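Local coordinates for protein adenosine deaminase 1 (Arthrobacter aurescens, PDB 3RYS) that probably catalyses the zinc-dependent hydrolytic deamination of adenine to hypoxanthine, a step of purine salvage, at residues His217-Ile221 with Arg316-Ala320; Glu174-Ser180 with Tyr208-Ala212; Leu34-Ile40 with Val72-Asp78; Glu23-Gln27 with Pro282-Tyr288; Met101-Ala106 with Ala140-Met146. All coordinates share one frame. Residues are numbered along the deposited sequence.

Contact 1: residues His217-Ile221 with Arg316-Ala320; sequences HVERI and RSSFA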
# COMPACT_ATOMS: atom_id res chain seq x y z
N HIS A 217 5.94 -17.49 2.78
CA HIS A 217 5.42 -17.40 4.15
C HIS A 217 4.98 -15.99 4.55
O HIS A 217 5.18 -15.59 5.70
CB HIS A 217 6.45 -17.95 5.15
CG HIS A 217 6.82 -19.38 4.90
ND1 HIS A 217 5.94 -20.42 5.14
CD2 HIS A 217 7.96 -19.94 4.44
CE1 HIS A 217 6.53 -21.56 4.84
NE2 HIS A 217 7.76 -21.30 4.41
N VAL A 218 4.38 -15.26 3.63
CA VAL A 218 3.92 -13.90 3.94
C VAL A 218 2.82 -13.91 4.99
O VAL A 218 2.15 -14.92 5.19
CB VAL A 218 3.43 -13.14 2.69
CG1 VAL A 218 4.54 -13.03 1.66
CG2 VAL A 218 2.20 -13.83 2.10
N GLU A 219 2.63 -12.77 5.65
CA GLU A 219 1.66 -12.66 6.73
C GLU A 219 0.37 -11.98 6.28
O GLU A 219 -0.65 -12.06 6.97
CB GLU A 219 2.27 -11.90 7.89
CG GLU A 219 3.71 -12.26 8.10
CD GLU A 219 4.18 -11.96 9.49
OE1 GLU A 219 5.15 -11.19 9.63
OE2 GLU A 219 3.55 -12.48 10.44
N ARG A 220 0.42 -11.32 5.13
CA ARG A 220 -0.81 -10.87 4.48
C ARG A 220 -0.62 -10.66 2.98
O ARG A 220 0.48 -10.35 2.52
CB ARG A 220 -1.42 -9.63 5.16
CG ARG A 220 -0.45 -8.52 5.53
CD ARG A 220 -1.20 -7.32 6.13
NE ARG A 220 -0.45 -6.08 5.93
CZ ARG A 220 0.11 -5.38 6.91
NH1 ARG A 220 0.00 -5.76 8.17
NH2 ARG A 220 0.77 -4.27 6.62
N ILE A 221 -1.69 -10.88 2.23
CA ILE A 221 -1.64 -10.79 0.78
C ILE A 221 -2.07 -9.40 0.32
O ILE A 221 -3.08 -8.86 0.79
CB ILE A 221 -2.55 -11.84 0.11
CG1 ILE A 221 -2.00 -13.25 0.35
CG2 ILE A 221 -2.68 -11.57 -1.38
CD1 ILE A 221 -0.74 -13.56 -0.42
N ARG A 316 -7.11 -5.23 13.01
CA ARG A 316 -6.75 -6.57 13.47
C ARG A 316 -5.61 -7.13 12.63
O ARG A 316 -4.83 -7.95 13.10
CB ARG A 316 -7.93 -7.53 13.38
CG ARG A 316 -9.11 -7.17 14.25
CD ARG A 316 -10.09 -8.33 14.30
NE ARG A 316 -11.40 -7.90 14.78
CZ ARG A 316 -12.41 -7.54 13.99
NH1 ARG A 316 -12.26 -7.57 12.67
NH2 ARG A 316 -13.56 -7.15 14.52
N SER A 317 -5.53 -6.70 11.37
CA SER A 317 -4.55 -7.23 10.44
C SER A 317 -3.21 -6.50 10.52
O SER A 317 -2.18 -7.03 10.11
CB SER A 317 -5.10 -7.19 9.01
OG SER A 317 -6.32 -7.91 8.91
N SER A 318 -3.23 -5.28 11.04
CA SER A 318 -2.00 -4.49 11.15
C SER A 318 -0.96 -5.19 12.03
O SER A 318 -1.28 -6.13 12.77
CB SER A 318 -2.29 -3.08 11.68
OG SER A 318 -2.72 -3.12 13.02
N PHE A 319 0.28 -4.73 11.93
CA PHE A 319 1.36 -5.24 12.77
C PHE A 319 1.61 -4.28 13.93
O PHE A 319 2.71 -4.20 14.47
CB PHE A 319 2.65 -5.42 11.96
CG PHE A 319 2.51 -6.40 10.83
CD1 PHE A 319 1.78 -7.57 10.98
CD2 PHE A 319 3.14 -6.17 9.61
CE1 PHE A 319 1.66 -8.47 9.94
CE2 PHE A 319 3.02 -7.08 8.57
CZ PHE A 319 2.28 -8.23 8.73
N ALA A 320 0.57 -3.54 14.30
CA ALA A 320 0.64 -2.64 15.44
C ALA A 320 0.51 -3.43 16.74
O ALA A 320 0.12 -4.60 16.73
CB ALA A 320 -0.45 -1.58 15.35
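A cation-pi stack between Arg220 and Phe319 forms the centre of this buried contact, which joins strand 220-221 to the chain that leaves helix 304-317. The guanidinium lies flat on the ring: the centres are 4.2 Å apart, the planes make 25°, and the line from Arg220 CZ to the ring centroid, also 4.2 Å long, is 26° off the ring normal. Arg220 NH1 comes within 3.3 Å of Phe319 CE2. At the edge of the same guanidinium, Arg220 NH1 gives a weak hydrogen bond to Ser317 O (3.2 Å, 131° at the hydrogen). The backbones stay well apart, with Arg220 CA and Ser317 CA 7.9 Å from each other, so the long Arg220 side chain, extended at chi2 and chi3, spans the gap. In the TIM barrel of the adenosine deaminase family, this contact ties a strand of the parallel barrel to a segment near the end of the chain. Glu99 of strand 95-102 is the common partner, forming a salt bridge with Arg220 NH2 and accepting a hydrogen bond from Phe319 N. Glu219 adds an apolar touch, its CB 3.8 Å from Phe319 CZ, while its carboxylate turns to Arg195 in a salt bridge. The side chain of Arg220 remains about 11 Å from the bound zinc ion.

Contact 2: residues Glu174-Ser180 with Tyr208-Ala212; sequences EVGNPPS and YITEA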
# COMPACT_ATOMS: atom_id res chain seq x y z
N GLU A 174 3.92 -7.99 -11.84
CA GLU A 174 3.65 -9.31 -11.27
C GLU A 174 3.76 -10.46 -12.27
O GLU A 174 4.49 -11.43 -12.04
CB GLU A 174 2.28 -9.34 -10.59
CG GLU A 174 1.99 -10.69 -9.94
CD GLU A 174 0.67 -10.71 -9.18
OE1 GLU A 174 -0.13 -9.77 -9.33
OE2 GLU A 174 0.44 -11.68 -8.42
N VAL A 175 3.02 -10.37 -13.37
CA VAL A 175 2.96 -11.46 -14.33
C VAL A 175 4.34 -11.86 -14.84
O VAL A 175 5.12 -11.03 -15.30
CB VAL A 175 2.03 -11.11 -15.52
CG1 VAL A 175 2.19 -12.13 -16.63
CG2 VAL A 175 0.58 -11.05 -15.05
N GLY A 176 4.63 -13.16 -14.76
CA GLY A 176 5.92 -13.67 -15.18
C GLY A 176 7.01 -13.52 -14.13
O GLY A 176 8.16 -13.88 -14.37
N ASN A 177 6.64 -12.99 -12.97
CA ASN A 177 7.57 -12.81 -11.87
C ASN A 177 7.03 -13.41 -10.57
O ASN A 177 6.70 -12.68 -9.64
CB ASN A 177 7.89 -11.33 -11.68
CG ASN A 177 8.65 -10.74 -12.86
OD1 ASN A 177 9.74 -11.21 -13.21
ND2 ASN A 177 8.09 -9.69 -13.46
N PRO A 178 6.97 -14.75 -10.50
CA PRO A 178 6.33 -15.48 -9.41
C PRO A 178 7.00 -15.21 -8.07
O PRO A 178 8.19 -14.90 -8.03
CB PRO A 178 6.54 -16.96 -9.79
CG PRO A 178 6.99 -16.95 -11.20
CD PRO A 178 7.68 -15.65 -11.42
N PRO A 179 6.23 -15.32 -6.98
CA PRO A 179 6.73 -15.14 -5.62
C PRO A 179 7.94 -16.03 -5.36
O PRO A 179 8.90 -15.59 -4.72
CB PRO A 179 5.55 -15.59 -4.76
CG PRO A 179 4.35 -15.32 -5.60
CD PRO A 179 4.78 -15.63 -7.01
N SER A 180 7.89 -17.26 -5.86
CA SER A 180 8.97 -18.24 -5.68
C SER A 180 10.34 -17.68 -6.04
O SER A 180 11.36 -18.11 -5.49
CB SER A 180 8.70 -19.49 -6.52
OG SER A 180 8.87 -19.22 -7.91
N TYR A 208 -0.31 -17.62 -7.70
CA TYR A 208 0.72 -16.75 -7.14
C TYR A 208 0.45 -16.47 -5.68
O TYR A 208 1.37 -16.18 -4.91
CB TYR A 208 0.79 -15.44 -7.93
CG TYR A 208 1.62 -15.52 -9.19
CD1 TYR A 208 1.76 -16.72 -9.88
CD2 TYR A 208 2.23 -14.39 -9.71
CE1 TYR A 208 2.52 -16.79 -11.04
CE2 TYR A 208 2.99 -14.45 -10.87
CZ TYR A 208 3.13 -15.65 -11.53
OH TYR A 208 3.88 -15.70 -12.68
N ILE A 209 -0.78 -16.56 -5.26
CA ILE A 209 -1.15 -16.35 -3.91
C ILE A 209 -0.73 -17.46 -3.02
O ILE A 209 -0.27 -17.24 -1.95
CB ILE A 209 -2.64 -16.10 -3.80
CG1 ILE A 209 -2.99 -14.93 -4.70
CG2 ILE A 209 -3.03 -15.88 -2.37
CD1 ILE A 209 -4.33 -14.48 -4.71
N THR A 210 -0.91 -18.66 -3.48
CA THR A 210 -0.47 -19.84 -2.80
C THR A 210 1.05 -19.87 -2.72
O THR A 210 1.60 -20.30 -1.78
CB THR A 210 -1.02 -21.08 -3.54
OG1 THR A 210 -2.42 -21.01 -3.55
CG2 THR A 210 -0.65 -22.31 -2.90
N GLU A 211 1.70 -19.39 -3.74
CA GLU A 211 3.12 -19.29 -3.72
C GLU A 211 3.63 -18.33 -2.67
O GLU A 211 4.53 -18.60 -2.01
CB GLU A 211 3.60 -18.88 -5.11
CG GLU A 211 3.99 -19.98 -5.96
CD GLU A 211 4.78 -19.57 -7.10
OE1 GLU A 211 5.71 -18.85 -6.98
OE2 GLU A 211 4.51 -20.01 -8.17
N ALA A 212 3.03 -17.19 -2.56
CA ALA A 212 3.37 -16.17 -1.57
C ALA A 212 3.12 -16.67 -0.15
O ALA A 212 3.86 -16.33 0.77
CB ALA A 212 2.60 -14.89 -1.84
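Residues Glu174-Asn177 form a type II beta turn, closed by Asn177 N to Glu174 O at 2.8 Å, with Gly176 at positive phi (83°); the chain then runs through Pro178 into a 3-10 segment at Pro179. Opposite lies one helical turn, Tyr208-Ala212, and the backbones approach to 5.4 Å between Pro179 CA and Ala212 CA. The Tyr208 ring carries both prolines on one face: Pro178 CA and Pro179 CD each lie 4.1 Å from its centroid, 24° off the normal, as CH-pi contacts. At the ring edge, Gly176 N gives a weak hydrogen bond to Tyr208 OH (3.4 Å, 137°). Glu211 anchors the far end, its OE1 accepting from Ser180 N at 2.9 Å and 153°. Pro179 CG also packs 4.2 Å from Ala212 CB. Although Glu174 OE2 lies 3.5 Å from Tyr208 CD2, the carboxylate is held by main-chain amides of Gly201, Glu203 and Gly204. The Glu174 side chain is about 3 Å from that of Glu202, the adenine-binding residue and probable proton donor. A loop after strand 167-171 packs on the helix that follows the next strand, 195-200, as neighbouring beta-alpha units of a TIM barrel do, here beside the active site.

Contact 3: residues Leu34-Ile40 with Val72-Asp78; sequences LAERNGI and VLQTEQD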
# COMPACT_ATOMS: atom_id res chain seq x y z
N LEU A 34 9.29 19.84 -6.31
CA LEU A 34 10.56 19.18 -6.06
C LEU A 34 11.47 19.27 -7.28
O LEU A 34 12.68 19.43 -7.15
CB LEU A 34 10.34 17.72 -5.65
CG LEU A 34 9.59 17.54 -4.33
CD1 LEU A 34 9.36 16.07 -4.02
CD2 LEU A 34 10.34 18.22 -3.20
N ALA A 35 10.87 19.19 -8.46
CA ALA A 35 11.61 19.40 -9.69
C ALA A 35 12.28 20.76 -9.64
O ALA A 35 13.46 20.90 -9.94
CB ALA A 35 10.69 19.30 -10.90
N GLU A 36 11.51 21.77 -9.24
CA GLU A 36 12.02 23.13 -9.19
C GLU A 36 13.15 23.28 -8.19
O GLU A 36 14.19 23.86 -8.49
CB GLU A 36 10.89 24.10 -8.86
CG GLU A 36 11.28 25.56 -9.00
CD GLU A 36 10.07 26.46 -9.21
OE1 GLU A 36 8.98 25.92 -9.51
OE2 GLU A 36 10.22 27.69 -9.07
N ARG A 37 12.94 22.74 -6.99
CA ARG A 37 13.93 22.81 -5.92
C ARG A 37 15.23 22.10 -6.30
O ARG A 37 16.31 22.46 -5.83
CB ARG A 37 13.36 22.21 -4.64
CG ARG A 37 14.10 22.61 -3.37
CD ARG A 37 13.23 22.41 -2.14
NE ARG A 37 13.05 21.00 -1.81
CZ ARG A 37 12.27 20.56 -0.83
NH1 ARG A 37 11.59 21.41 -0.08
NH2 ARG A 37 12.17 19.25 -0.61
N ASN A 38 15.13 21.09 -7.15
CA ASN A 38 16.30 20.33 -7.56
C ASN A 38 16.82 20.78 -8.91
O ASN A 38 17.77 20.20 -9.45
CB ASN A 38 15.99 18.83 -7.60
CG ASN A 38 15.88 18.23 -6.22
OD1 ASN A 38 15.13 17.28 -6.00
ND2 ASN A 38 16.61 18.79 -5.27
N GLY A 39 16.21 21.83 -9.45
CA GLY A 39 16.56 22.32 -10.77
C GLY A 39 16.49 21.22 -11.81
O GLY A 39 17.39 21.07 -12.64
N ILE A 40 15.42 20.44 -11.76
CA ILE A 40 15.23 19.35 -12.70
C ILE A 40 14.26 19.76 -13.80
O ILE A 40 13.20 20.33 -13.53
CB ILE A 40 14.70 18.08 -12.00
CG1 ILE A 40 15.78 17.48 -11.10
CG2 ILE A 40 14.22 17.06 -13.02
CD1 ILE A 40 15.28 16.35 -10.24
N VAL A 72 12.34 13.20 -9.28
CA VAL A 72 12.44 14.45 -8.53
C VAL A 72 12.89 14.22 -7.09
O VAL A 72 13.23 15.17 -6.38
CB VAL A 72 11.11 15.23 -8.53
CG1 VAL A 72 10.69 15.56 -9.96
CG2 VAL A 72 10.03 14.46 -7.80
N LEU A 73 12.90 12.96 -6.66
CA LEU A 73 13.32 12.62 -5.30
C LEU A 73 14.83 12.45 -5.20
O LEU A 73 15.35 11.37 -5.41
CB LEU A 73 12.64 11.32 -4.87
CG LEU A 73 11.12 11.32 -4.80
CD1 LEU A 73 10.60 9.92 -4.46
CD2 LEU A 73 10.64 12.35 -3.78
N GLN A 74 15.53 13.53 -4.84
CA GLN A 74 16.99 13.51 -4.81
C GLN A 74 17.57 13.55 -3.40
O GLN A 74 18.54 12.85 -3.09
CB GLN A 74 17.56 14.69 -5.61
CG GLN A 74 17.25 14.66 -7.09
CD GLN A 74 17.80 13.43 -7.77
OE1 GLN A 74 17.10 12.75 -8.52
NE2 GLN A 74 19.07 13.13 -7.51
N THR A 75 16.97 14.37 -2.55
CA THR A 75 17.54 14.65 -1.24
C THR A 75 16.69 14.07 -0.12
O THR A 75 15.52 13.75 -0.31
CB THR A 75 17.67 16.17 -1.00
OG1 THR A 75 16.37 16.73 -0.77
CG2 THR A 75 18.31 16.84 -2.20
N GLU A 76 17.31 13.96 1.05
CA GLU A 76 16.62 13.50 2.24
C GLU A 76 15.37 14.34 2.46
O GLU A 76 14.31 13.81 2.80
CB GLU A 76 17.57 13.60 3.43
CG GLU A 76 17.37 12.54 4.50
CD GLU A 76 18.62 12.28 5.31
OE1 GLU A 76 19.65 11.89 4.71
OE2 GLU A 76 18.58 12.45 6.55
N GLN A 77 15.49 15.64 2.25
CA GLN A 77 14.38 16.56 2.43
C GLN A 77 13.22 16.19 1.50
O GLN A 77 12.06 16.25 1.89
CB GLN A 77 14.83 18.01 2.18
CG GLN A 77 13.81 19.08 2.56
CD GLN A 77 13.34 18.96 4.01
OE1 GLN A 77 14.08 18.47 4.87
NE2 GLN A 77 12.12 19.41 4.28
N ASP A 78 13.56 15.79 0.28
CA ASP A 78 12.56 15.37 -0.70
C ASP A 78 11.70 14.21 -0.19
O ASP A 78 10.48 14.23 -0.31
CB ASP A 78 13.24 14.99 -2.02
CG ASP A 78 13.91 16.18 -2.69
OD1 ASP A 78 13.46 17.32 -2.45
OD2 ASP A 78 14.87 15.97 -3.45
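Apolar contacts form the inner part of this junction between the end of helix 28-37 and the start of helix 76-92. Leu34 CB meets Val72 CB and Leu34 CD1 meets Leu73 CD2, both at 3.9 Å; Ala35 CB lies 3.9 Å from Val72 CG1, and Ile40 CD1 is 3.8 Å from Val72 CA. The facing helix ends are finished by standard motifs. Gly39, at positive phi (54°), closes helix 28-37 in a Schellman motif, with Ile40 N to Ala35 O at 2.7 Å and Gly39 N to Glu36 O at 3.0 Å. Thr75 and Asp78 make a capping box: Asp78 N to Thr75 OG1 is 3.1 Å and Thr75 N to Asp78 OD2 is 2.8 Å, while Gln74 N also donates to Asp78 OD2 (2.9 Å). Electrostatics join the two ends where Arg37 forms a salt bridge with Asp78, Arg37 NH2 giving Asp78 OD1 a nearly linear hydrogen bond (3.0 Å, 172°). The same Arg37 NH2 has a second acidic partner, Asp81, further along helix 76-92.

Contact 4: residues Glu23-Gln27 with Pro282-Tyr288; sequences EGTLQ and PAYFGGY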
# COMPACT_ATOMS: atom_id res chain seq x y z
N GLU A 23 5.75 6.39 -2.69
CA GLU A 23 6.02 7.00 -3.99
C GLU A 23 4.74 7.21 -4.80
O GLU A 23 4.72 8.04 -5.72
CB GLU A 23 6.99 6.13 -4.80
CG GLU A 23 8.35 5.89 -4.14
CD GLU A 23 8.36 4.69 -3.21
OE1 GLU A 23 7.31 4.34 -2.65
OE2 GLU A 23 9.44 4.08 -3.04
N GLY A 24 3.70 6.46 -4.47
CA GLY A 24 2.42 6.57 -5.15
C GLY A 24 1.58 7.67 -4.52
O GLY A 24 0.44 7.92 -4.91
N THR A 25 2.19 8.32 -3.54
CA THR A 25 1.59 9.42 -2.80
C THR A 25 1.96 10.78 -3.42
O THR A 25 1.41 11.82 -3.05
CB THR A 25 2.09 9.35 -1.36
OG1 THR A 25 1.07 8.76 -0.55
CG2 THR A 25 2.45 10.72 -0.82
N LEU A 26 2.86 10.73 -4.39
CA LEU A 26 3.43 11.92 -5.02
C LEU A 26 2.44 12.64 -5.93
O LEU A 26 2.16 12.20 -7.04
CB LEU A 26 4.67 11.54 -5.81
CG LEU A 26 5.75 12.61 -5.95
CD1 LEU A 26 6.01 13.26 -4.61
CD2 LEU A 26 7.03 11.98 -6.51
N GLN A 27 1.92 13.77 -5.45
CA GLN A 27 0.94 14.55 -6.18
C GLN A 27 1.64 15.45 -7.21
O GLN A 27 2.75 15.93 -6.97
CB GLN A 27 0.13 15.39 -5.19
CG GLN A 27 -1.30 15.66 -5.62
CD GLN A 27 -2.13 14.40 -5.70
OE1 GLN A 27 -2.28 13.67 -4.71
NE2 GLN A 27 -2.70 14.14 -6.87
N PRO A 282 -2.26 6.60 -3.97
CA PRO A 282 -3.31 7.63 -3.84
C PRO A 282 -3.24 8.77 -4.85
O PRO A 282 -4.29 9.28 -5.26
CB PRO A 282 -3.08 8.19 -2.44
CG PRO A 282 -2.27 7.18 -1.74
CD PRO A 282 -1.43 6.52 -2.77
N ALA A 283 -2.04 9.20 -5.23
CA ALA A 283 -1.91 10.35 -6.12
C ALA A 283 -2.04 9.95 -7.59
O ALA A 283 -2.05 10.80 -8.47
CB ALA A 283 -0.59 11.07 -5.87
N TYR A 284 -2.17 8.65 -7.84
CA TYR A 284 -2.29 8.14 -9.21
C TYR A 284 -3.69 7.61 -9.54
O TYR A 284 -4.08 7.55 -10.71
CB TYR A 284 -1.26 7.04 -9.45
CG TYR A 284 0.16 7.54 -9.57
CD1 TYR A 284 0.90 7.83 -8.43
CD2 TYR A 284 0.75 7.73 -10.81
CE1 TYR A 284 2.20 8.29 -8.53
CE2 TYR A 284 2.04 8.20 -10.91
CZ TYR A 284 2.76 8.48 -9.77
OH TYR A 284 4.06 8.94 -9.87
N PHE A 285 -4.44 7.22 -8.51
CA PHE A 285 -5.73 6.59 -8.72
C PHE A 285 -6.88 7.49 -8.25
O PHE A 285 -8.02 7.04 -8.10
CB PHE A 285 -5.78 5.21 -8.05
CG PHE A 285 -4.64 4.31 -8.44
CD1 PHE A 285 -4.22 4.24 -9.76
CD2 PHE A 285 -4.00 3.53 -7.49
CE1 PHE A 285 -3.17 3.40 -10.13
CE2 PHE A 285 -2.95 2.69 -7.86
CZ PHE A 285 -2.53 2.63 -9.18
N GLY A 286 -6.55 8.75 -8.00
CA GLY A 286 -7.54 9.78 -7.71
C GLY A 286 -8.28 9.66 -6.40
O GLY A 286 -9.49 9.89 -6.34
N GLY A 287 -7.58 9.31 -5.33
CA GLY A 287 -8.22 9.17 -4.04
C GLY A 287 -7.45 8.41 -2.97
O GLY A 287 -6.71 7.47 -3.26
N TYR A 288 -7.65 8.84 -1.73
CA TYR A 288 -7.03 8.19 -0.58
C TYR A 288 -8.00 7.15 0.00
O TYR A 288 -9.02 6.85 -0.60
CB TYR A 288 -6.61 9.24 0.44
CG TYR A 288 -5.50 10.13 -0.09
CD1 TYR A 288 -5.76 11.13 -1.03
CD2 TYR A 288 -4.19 9.95 0.32
CE1 TYR A 288 -4.75 11.92 -1.53
CE2 TYR A 288 -3.16 10.74 -0.17
CZ TYR A 288 -3.45 11.72 -1.10
OH TYR A 288 -2.42 12.50 -1.58
O HOH W 1 0.12 12.99 -0.44
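Two loops of the TIM barrel meet here, the one leading from strand 15-17 to helix 28-37 and the one leading from strand 275-277 to helix 289-300. Their backbones come close, Thr25 CA to Ala283 CA at 4.9 Å, and Ala283 N donates to Gly24 O (2.8 Å, 160°). Ala283 points its methyl at the other loop, and CB touches Leu26 O at 3.2 Å and Gln27 OE1 at 3.3 Å. Tyr284 (chi1 m, chi2 81°) presents its ring edge to the carbonyls, with CD1 3.6 Å from Gly24 O and CE1 3.8 Å from Glu23 O; beyond this contact the ring meets Phe62, an adenine-pocket residue, edge-to-face. Glu23 (chi1 m, chi2 p) leads away instead, and its OE2 is bonded to the amide of Asp103. Gln27 has chi1 between wells at -149° and chi2 p, a fold that brings OE1 back towards the second loop. Tyr288 (chi1 m, chi2 75°) extends its ring from that side until OH lies 3.3 Å from Gln27 OE1. A water completes the join, donating to Thr25 O at 3.1 Å and hydrogen-bonded to Tyr288 OH at 2.8 Å.

Contact 5: residues Met101-Ala106 with Ala140-Met146; sequences MMDPQA and AAFLRDM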
# COMPACT_ATOMS: atom_id res chain seq x y z
N MET A 101 4.82 1.26 2.45
CA MET A 101 5.81 0.65 1.58
C MET A 101 6.70 1.67 0.89
O MET A 101 6.34 2.83 0.69
CB MET A 101 5.15 -0.27 0.55
CG MET A 101 5.12 -1.73 0.95
SD MET A 101 4.26 -2.75 -0.26
CE MET A 101 2.56 -2.42 0.17
N MET A 102 7.88 1.20 0.51
CA MET A 102 8.87 2.04 -0.13
C MET A 102 9.70 1.12 -1.02
O MET A 102 9.98 -0.02 -0.63
CB MET A 102 9.73 2.69 0.94
CG MET A 102 11.08 3.19 0.49
SD MET A 102 12.04 3.65 1.93
CE MET A 102 13.54 4.22 1.14
N ASP A 103 10.06 1.59 -2.20
CA ASP A 103 10.86 0.80 -3.13
C ASP A 103 12.31 1.27 -3.11
O ASP A 103 12.71 2.09 -3.94
CB ASP A 103 10.31 0.89 -4.56
CG ASP A 103 8.87 0.39 -4.67
OD1 ASP A 103 8.44 -0.40 -3.81
OD2 ASP A 103 8.18 0.79 -5.64
N PRO A 104 13.10 0.75 -2.17
CA PRO A 104 14.51 1.15 -2.04
C PRO A 104 15.21 1.13 -3.40
O PRO A 104 15.92 2.08 -3.73
CB PRO A 104 15.09 0.06 -1.14
CG PRO A 104 13.95 -0.47 -0.38
CD PRO A 104 12.76 -0.37 -1.27
N GLN A 105 15.00 0.07 -4.17
CA GLN A 105 15.69 -0.10 -5.45
C GLN A 105 15.31 0.95 -6.50
O GLN A 105 16.12 1.28 -7.36
CB GLN A 105 15.45 -1.50 -6.01
CG GLN A 105 16.10 -2.63 -5.23
CD GLN A 105 15.43 -3.96 -5.49
OE1 GLN A 105 14.27 -4.16 -5.11
NE2 GLN A 105 16.15 -4.88 -6.12
N ALA A 106 14.09 1.47 -6.43
CA ALA A 106 13.64 2.46 -7.40
C ALA A 106 14.38 3.77 -7.21
O ALA A 106 14.30 4.67 -8.05
CB ALA A 106 12.15 2.67 -7.30
N ALA A 140 10.08 -2.11 3.57
CA ALA A 140 10.89 -2.07 2.36
C ALA A 140 10.35 -3.08 1.35
O ALA A 140 10.33 -4.28 1.63
CB ALA A 140 12.34 -2.34 2.67
N ALA A 141 9.90 -2.59 0.21
CA ALA A 141 9.38 -3.45 -0.85
C ALA A 141 10.39 -3.62 -1.97
O ALA A 141 11.12 -2.69 -2.32
CB ALA A 141 8.07 -2.91 -1.39
N PHE A 142 10.43 -4.83 -2.53
CA PHE A 142 11.42 -5.17 -3.55
C PHE A 142 10.79 -5.32 -4.93
O PHE A 142 9.68 -5.82 -5.07
CB PHE A 142 12.19 -6.42 -3.13
CG PHE A 142 13.02 -6.22 -1.88
CD1 PHE A 142 14.36 -5.89 -1.97
CD2 PHE A 142 12.44 -6.33 -0.62
CE1 PHE A 142 15.12 -5.69 -0.83
CE2 PHE A 142 13.20 -6.13 0.52
CZ PHE A 142 14.54 -5.81 0.42
N LEU A 143 11.50 -4.86 -5.96
CA LEU A 143 10.99 -4.89 -7.32
C LEU A 143 11.12 -6.28 -7.93
O LEU A 143 12.22 -6.72 -8.27
CB LEU A 143 11.73 -3.86 -8.19
CG LEU A 143 11.80 -2.47 -7.56
CD1 LEU A 143 12.54 -1.49 -8.46
CD2 LEU A 143 10.40 -1.95 -7.23
N ARG A 144 10.00 -6.96 -8.07
CA ARG A 144 10.00 -8.36 -8.49
C ARG A 144 10.54 -8.57 -9.90
O ARG A 144 10.88 -9.69 -10.27
CB ARG A 144 8.60 -8.96 -8.37
CG ARG A 144 7.57 -8.35 -9.30
CD ARG A 144 6.17 -8.69 -8.84
NE ARG A 144 6.06 -10.10 -8.49
CZ ARG A 144 5.08 -10.62 -7.75
NH1 ARG A 144 4.13 -9.84 -7.27
NH2 ARG A 144 5.07 -11.92 -7.48
N ASP A 145 10.62 -7.50 -10.69
CA ASP A 145 11.18 -7.60 -12.05
C ASP A 145 12.66 -7.23 -12.10
O ASP A 145 13.20 -6.92 -13.15
CB ASP A 145 10.38 -6.78 -13.06
CG ASP A 145 10.11 -5.36 -12.59
OD1 ASP A 145 10.69 -4.93 -11.57
OD2 ASP A 145 9.30 -4.66 -13.25
N MET A 146 13.31 -7.26 -10.94
CA MET A 146 14.76 -7.22 -10.86
C MET A 146 15.20 -8.51 -10.20
O MET A 146 14.38 -9.25 -9.65
CB MET A 146 15.24 -6.02 -10.07
CG MET A 146 14.99 -4.68 -10.74
SD MET A 146 15.92 -3.37 -9.92
CE MET A 146 15.21 -1.93 -10.70
O HOH W 2 13.09 -2.18 -3.99
O HOH W 3 14.56 -7.28 -6.97
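Ala140 opens the second segment within the parallel barrel sheet, paired with Met102 of the adjacent strand (CA-CA 5.2 Å); its CB packs 3.9 Å from Pro104 CG. At Ala141 the pairing ends with Ala141 N donating to Met102 O (2.7 Å, 164°), although the position of that oxygen is less certain. The Ala141 methyl lies between Met101 CG at 3.9 Å and Asp103 OD1 at 3.5 Å, while Ala141 O receives a CA-H...O contact from Asp103 CA (3.6 Å, 170° at the hydrogen). Phe142 turns its side chain away overall, yet its CD1 is 3.6 Å from Gln105 OE1. Leu143 N then donates to Gln105 OE1 (3.0 Å, 165°), so a side chain from helix 104-108 takes over where strand pairing has stopped. Leu143 CD2 also touches Asp103 CG at 3.8 Å. A type I turn from Leu143 to Met146 follows, and brings Met146 SD 4.1 Å from Gln105 NE2. Two waters extend the glutamine's reach: one links Gln105 N and OE1 to Ala141 O, the other Gln105 NE2 to Leu143 O. Asp103 OD2 is bonded to Tyr66, a pocket residue. With the Asp103 side chain about 5 Å from adenine, the glutamine and two waters thus take up main-chain groups of the second strand (Ala141 O, Leu143 N and O) beyond its direct pairing with Met102, close to the ligand.

Contacts 2, 4 and 5 border the active site, contact 1 lies farther off (Arg220 side chain about 11 Å from zinc), and contact 3 is peripheral, centred about 23 Å from the chain's centre. Contact 5 comes near both ligands, with side chains about 5 Å from adenine and from zinc. It touches contact 4 through Glu23 OE2 and Asp103 N (2.7 Å) and contact 2 through Asn177 O and Arg144 NH2 (2.8 Å), so contacts 4, 5 and 2 form a connected series. Contact 2 continues into contact 1, where Val218 N lies 3.1 Å from Ala212 O. Contact 3 joins contact 4 by packing alone, Val72 CG2 to Leu26 CD2 at 4.1 Å.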